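Local coordinates for protein probable oxidoreductase (Pseudomonas aeruginosa, PDB 4B7C) that probably catalyses an NADP(H)-dependent oxidation or reduction as a member of the medium-chain dehydrogenase/reductase family, at residues K292-A295 against T296-E300; S119-L123 against P124-S128; T136-F139 against A140-V144. All coordinates share one frame; numbering follows the deposited sequence.

Contact 1. Residues K292-A295 against T296-E300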
# COMPACT_ATOMS: atom_id res chain seq x y z
N LYS B 292 11.83 24.20 12.99
CA LYS B 292 11.53 25.05 14.15
C LYS B 292 10.96 24.21 15.29
O LYS B 292 11.39 24.35 16.43
CB LYS B 292 10.56 26.18 13.77
CG LYS B 292 10.29 27.19 14.88
CD LYS B 292 9.19 28.17 14.49
CE LYS B 292 8.68 28.97 15.69
NZ LYS B 292 7.40 29.67 15.41
N GLU B 293 10.00 23.35 14.98
CA GLU B 293 9.40 22.51 16.02
C GLU B 293 10.40 21.50 16.57
O GLU B 293 10.51 21.33 17.78
CB GLU B 293 8.15 21.77 15.53
CG GLU B 293 7.52 20.94 16.64
CD GLU B 293 6.07 20.58 16.39
OE1 GLU B 293 5.77 20.02 15.32
OE2 GLU B 293 5.24 20.82 17.29
N MET B 294 11.15 20.86 15.68
CA MET B 294 12.19 19.90 16.09
C MET B 294 13.21 20.56 17.02
O MET B 294 13.60 19.98 18.03
CB MET B 294 12.92 19.33 14.86
CG MET B 294 14.00 18.31 15.18
SD MET B 294 13.33 16.76 15.86
CE MET B 294 12.31 16.29 14.46
N ALA B 295 13.64 21.77 16.68
CA ALA B 295 14.60 22.53 17.49
C ALA B 295 14.10 22.76 18.92
O ALA B 295 14.87 22.67 19.87
CB ALA B 295 14.93 23.87 16.83
N THR B 296 12.82 23.07 19.08
CA THR B 296 12.24 23.29 20.42
C THR B 296 12.17 21.97 21.21
O THR B 296 12.43 21.95 22.41
CB THR B 296 10.86 23.95 20.36
OG1 THR B 296 9.90 23.04 19.82
CG2 THR B 296 10.90 25.20 19.51
N TRP B 297 11.83 20.88 20.55
CA TRP B 297 11.81 19.56 21.21
C TRP B 297 13.18 19.22 21.72
O TRP B 297 13.33 18.74 22.85
CB TRP B 297 11.32 18.46 20.27
CG TRP B 297 9.82 18.44 20.04
CD1 TRP B 297 8.81 18.90 20.88
CD2 TRP B 297 9.11 17.89 18.88
NE1 TRP B 297 7.57 18.70 20.33
CE2 TRP B 297 7.68 18.09 19.14
CE3 TRP B 297 9.51 17.29 17.69
CZ2 TRP B 297 6.71 17.71 18.24
CZ3 TRP B 297 8.52 16.90 16.79
CH2 TRP B 297 7.15 17.10 17.06
N LEU B 298 14.19 19.47 20.90
CA LEU B 298 15.58 19.25 21.30
C LEU B 298 15.97 20.14 22.49
O LEU B 298 16.53 19.65 23.47
CB LEU B 298 16.53 19.50 20.13
CG LEU B 298 16.49 18.48 19.00
CD1 LEU B 298 17.07 19.14 17.76
CD2 LEU B 298 17.28 17.23 19.37
N ALA B 299 15.67 21.43 22.37
CA ALA B 299 16.02 22.42 23.40
C ALA B 299 15.38 22.10 24.75
O ALA B 299 16.01 22.28 25.80
CB ALA B 299 15.60 23.82 22.96
N GLU B 300 14.15 21.61 24.71
CA GLU B 300 13.39 21.27 25.91
C GLU B 300 13.77 19.89 26.49
O GLU B 300 13.31 19.52 27.55
CB GLU B 300 11.89 21.31 25.63
CG GLU B 300 11.35 22.71 25.39
CD GLU B 300 9.91 22.73 24.92
OE1 GLU B 300 9.28 21.66 24.87
OE2 GLU B 300 9.39 23.82 24.59
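Glu293 O is gripped by two donors one helical turn further on. Trp297 N lies 3.1 Å from Glu293 O, the ordinary i to i+4 bond, and Thr296 OG1 comes to 2.7 Å from the same Glu293 O, tilted 19° from the carbonyl plane. The threonine hydroxyl can do this because it sits between its own backbone N and carbonyl carbon (chi1 69°), a position that turns it back toward the preceding turn; CG2 then packs against Lys292 O. The same residue pair, Glu293 and Trp297, also meets through side chains. With the glutamate chain extended, Glu293 CG lies over one face of the Trp297 indole, 3.7 Å from the centroid of its six-membered ring, as a CH-pi contact. The carboxylate continues nearly flat against the ring, the two planes 12° apart, with Glu293 CD 3.5 Å from Trp297 CZ2. The polar end has its strongest partner outside the helix turn, since OE1 is hydrogen-bonded to Tyr138 OH, a bond that should hold the carboxylate's rotation. Met294 and Leu298 pack more lightly, Met294 CG to Leu298 CD1 at 4.1 Å, and both lean on Leu130 and Leu303. This is i to i+4 side-chain packing along an amphipathic alpha-helix, here on helix 287-299, which packs by Met294 and Trp297 against helix 161-172 of the Rossmann-type nucleotide-binding domain.

Contact 2. Residues S119-L123 against P124-S128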
# COMPACT_ATOMS: atom_id res chain seq x y z
N SER B 119 24.89 28.68 15.44
CA SER B 119 24.77 29.13 16.83
C SER B 119 23.66 28.38 17.58
O SER B 119 23.61 28.40 18.81
CB SER B 119 24.50 30.63 16.88
OG SER B 119 23.14 30.95 16.63
N ARG B 120 22.76 27.75 16.84
CA ARG B 120 21.56 27.12 17.42
C ARG B 120 21.71 25.63 17.67
O ARG B 120 20.93 25.03 18.42
CB ARG B 120 20.34 27.40 16.54
CG ARG B 120 19.87 28.86 16.61
CD ARG B 120 18.35 29.03 16.67
NE ARG B 120 17.84 30.21 15.96
CZ ARG B 120 17.33 31.29 16.56
NH1 ARG B 120 17.26 31.37 17.89
NH2 ARG B 120 16.89 32.30 15.82
N ALA B 121 22.70 25.02 17.05
CA ALA B 121 22.91 23.61 17.20
C ALA B 121 24.26 23.30 16.63
O ALA B 121 24.72 24.01 15.75
CB ALA B 121 21.84 22.82 16.45
N PRO B 122 24.89 22.23 17.10
CA PRO B 122 26.13 21.82 16.47
C PRO B 122 25.94 21.48 14.98
O PRO B 122 24.89 20.95 14.60
CB PRO B 122 26.55 20.58 17.25
CG PRO B 122 25.60 20.42 18.37
CD PRO B 122 24.42 21.28 18.13
N LEU B 123 26.94 21.81 14.18
CA LEU B 123 26.88 21.66 12.73
C LEU B 123 26.45 20.27 12.28
O LEU B 123 25.60 20.17 11.42
CB LEU B 123 28.21 22.03 12.07
CG LEU B 123 28.41 23.48 11.66
CD1 LEU B 123 29.67 23.58 10.80
CD2 LEU B 123 27.22 23.96 10.83
N PRO B 124 27.03 19.20 12.87
CA PRO B 124 26.66 17.87 12.43
C PRO B 124 25.20 17.52 12.67
O PRO B 124 24.67 16.65 11.98
CB PRO B 124 27.54 16.96 13.29
CG PRO B 124 28.67 17.81 13.73
CD PRO B 124 28.06 19.16 13.92
N ARG B 125 24.57 18.20 13.62
CA ARG B 125 23.16 17.95 13.93
C ARG B 125 22.23 18.38 12.78
O ARG B 125 21.09 17.91 12.66
CB ARG B 125 22.74 18.63 15.23
CG ARG B 125 21.34 18.21 15.65
CD ARG B 125 21.20 17.97 17.13
NE ARG B 125 22.27 17.13 17.67
CZ ARG B 125 22.82 17.28 18.87
NH1 ARG B 125 22.45 18.27 19.69
NH2 ARG B 125 23.78 16.46 19.25
N TYR B 126 22.72 19.27 11.93
CA TYR B 126 21.99 19.67 10.72
C TYR B 126 22.05 18.59 9.64
O TYR B 126 21.55 18.78 8.53
CB TYR B 126 22.51 21.00 10.18
CG TYR B 126 22.05 22.16 11.03
CD1 TYR B 126 20.73 22.58 11.01
CD2 TYR B 126 22.94 22.83 11.85
CE1 TYR B 126 20.30 23.64 11.80
CE2 TYR B 126 22.53 23.89 12.63
CZ TYR B 126 21.21 24.29 12.62
OH TYR B 126 20.83 25.37 13.39
N LEU B 127 22.69 17.46 9.97
CA LEU B 127 22.66 16.26 9.12
C LEU B 127 21.86 15.14 9.76
O LEU B 127 21.73 14.08 9.17
CB LEU B 127 24.07 15.77 8.84
CG LEU B 127 24.94 16.70 8.03
CD1 LEU B 127 26.31 16.05 7.90
CD2 LEU B 127 24.29 16.96 6.69
N SER B 128 21.38 15.36 10.98
CA SER B 128 20.67 14.33 11.72
C SER B 128 19.27 14.81 12.06
O SER B 128 18.44 14.96 11.17
CB SER B 128 21.45 13.87 12.96
OG SER B 128 21.67 14.92 13.86
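Pro122 and Arg125 lie side by side and point the same way, the proline ring passing over one face of the guanidinium toward its rim, with Pro122 CD 3.9 Å from Arg125 NH1. The arginine reaches this place by starting with CG anti to the backbone N (chi1 -171°) and then bending at both of the next two torsions, which brings its end back alongside the proline. Its NH2 makes a salt bridge with Glu307, and it is this bond that fixes the flat group, while Pro122 covers part of one face. Tyr126 is turned otherwise: its ring runs back alongside Ala121 and Arg120, with Tyr126 CE2 4.0 Å from Ala121 CB. Tyr126 OH comes to 3.8 Å from Arg120 CB and is hydrogen-bonded to Asp117 O. Leu123 O lies near the plane of this ring, at its edge. The backbone sets up these placements through i to i+3 bonds, Arg125 N to Pro122 O at 2.9 Å and Tyr126 N to Leu123 O at 3.1 Å. Pro124 has no N-H to give, and its ring adds an apolar contact, Pro122 CB to Pro124 CD at 3.9 Å. Leu127 N to Pro124 O and Ser128 N to Arg125 O continue the series. Such repeated i to i+3 bonding marks a short 3-10 segment, here in the loop that joins strand 114-116 of the GroES-like region to helix 132-145.

Contact 3. Residues T136-F139 against A140-V144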
# COMPACT_ATOMS: atom_id res chain seq x y z
N THR B 136 12.81 13.47 7.61
CA THR B 136 12.16 12.25 7.09
C THR B 136 11.24 11.68 8.18
O THR B 136 10.07 11.42 7.93
CB THR B 136 13.18 11.18 6.66
OG1 THR B 136 13.92 11.68 5.55
CG2 THR B 136 12.47 9.84 6.24
N ALA B 137 11.78 11.52 9.38
CA ALA B 137 11.01 11.01 10.52
C ALA B 137 9.80 11.88 10.77
O ALA B 137 8.69 11.40 10.93
CB ALA B 137 11.89 10.94 11.79
N TYR B 138 10.04 13.18 10.83
CA TYR B 138 9.02 14.16 11.16
C TYR B 138 7.85 14.12 10.17
O TYR B 138 6.69 13.94 10.57
CB TYR B 138 9.64 15.56 11.16
CG TYR B 138 8.73 16.66 11.61
CD1 TYR B 138 8.65 17.02 12.96
CD2 TYR B 138 7.98 17.40 10.69
CE1 TYR B 138 7.83 18.04 13.37
CE2 TYR B 138 7.15 18.43 11.10
CZ TYR B 138 7.08 18.74 12.45
OH TYR B 138 6.27 19.77 12.86
N PHE B 139 8.15 14.28 8.89
CA PHE B 139 7.09 14.36 7.88
C PHE B 139 6.46 12.99 7.58
O PHE B 139 5.25 12.88 7.44
CB PHE B 139 7.57 15.08 6.62
CG PHE B 139 7.78 16.55 6.84
CD1 PHE B 139 6.70 17.37 7.08
CD2 PHE B 139 9.05 17.08 6.86
CE1 PHE B 139 6.89 18.72 7.32
CE2 PHE B 139 9.25 18.43 7.12
CZ PHE B 139 8.17 19.25 7.35
N ALA B 140 7.28 11.96 7.50
CA ALA B 140 6.78 10.60 7.23
C ALA B 140 5.82 10.15 8.33
O ALA B 140 4.71 9.70 8.05
CB ALA B 140 7.93 9.63 7.07
N LEU B 141 6.23 10.32 9.59
CA LEU B 141 5.37 9.91 10.70
C LEU B 141 4.12 10.75 10.78
O LEU B 141 3.02 10.22 10.79
CB LEU B 141 6.11 10.00 12.05
CG LEU B 141 5.25 9.58 13.26
CD1 LEU B 141 4.93 8.09 13.18
CD2 LEU B 141 5.93 9.90 14.60
N LEU B 142 4.28 12.06 10.82
CA LEU B 142 3.16 12.95 11.10
C LEU B 142 2.21 13.18 9.92
O LEU B 142 1.00 13.25 10.10
CB LEU B 142 3.67 14.30 11.63
CG LEU B 142 4.50 14.24 12.92
CD1 LEU B 142 5.00 15.63 13.30
CD2 LEU B 142 3.70 13.60 14.05
N ASP B 143 2.76 13.32 8.72
CA ASP B 143 1.92 13.58 7.55
C ASP B 143 1.34 12.30 6.92
O ASP B 143 0.21 12.29 6.47
CB ASP B 143 2.66 14.39 6.49
CG ASP B 143 1.73 14.90 5.40
OD1 ASP B 143 0.85 15.72 5.72
OD2 ASP B 143 1.89 14.45 4.24
N VAL B 144 2.12 11.23 6.90
CA VAL B 144 1.68 9.97 6.29
C VAL B 144 1.15 8.96 7.33
O VAL B 144 0.07 8.38 7.16
CB VAL B 144 2.82 9.34 5.46
CG1 VAL B 144 2.33 8.12 4.69
CG2 VAL B 144 3.41 10.39 4.52
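Leu142 sets CD1 over one face of the Tyr138 ring, one helical turn away, and this is the tightly packed part of the contact. Leu142 CD1 stands 3.8 Å from the centroid of the Tyr138 ring, 14° off the normal, and its nearest ring atom is Tyr138 CE1 at 3.7 Å. Two torsions bring the partners together: the tyrosine projects with CG anti to its own N (chi1 -174°), whereas the leucine swings CG to the side of its N (chi1 -60°), aiming a branch back along the helix. Met294 and Trp297 of helix 287-299 also pack on the tyrosine. The looser side lies at Thr136, whose side chain stays 4.6 Å or more from 140-144, and at Asp143, whose carboxylate leads away. Between runs the backbone, with Ala140 N to Thr136 O at 2.9 Å and Asp143 N to Phe139 O at 2.8 Å, and the helix widens to a pi-type turn at 140-144. Of the buried residues, Ala137 and Leu141 meet helix 161-172, while Ala140 and Leu141 meet Phe223 of strand 219-224. Phe139, also buried, stacks with Tyr283, whose hydroxyl is hydrogen-bonded to Asp143 OD2, so one outside tyrosine bridges residues four apart. The chemistry is thus divided: dispersion and CH-pi contact govern ring and methyl, while polar ends settle on neighbours, which implies that the helix is fixed to its surroundings by directional bonds as well as by packing.

Overall arrangement
From the N terminus the chain first meets contact 2, in the loop leaving strand 114-116, then contact 3 on helix 132-145, and much later contact 1 on helix 287-299. None closes a long loop: each joins consecutive residues, and the three follow in series without nesting or crossing. Contacts 1 and 3 nevertheless touch in space, the two helices meeting where Tyr138 lies beside Glu293, Met294 and Trp297. Contact 2 touches neither, its nearest atoms about 4 Å from contact 1 and about 7 Å from contact 3. Together they tie the loop after strand 114-116 and helices 132-145 and 287-299 to helix 161-172 and strand 219-224 of the Rossmann-type parallel sheet.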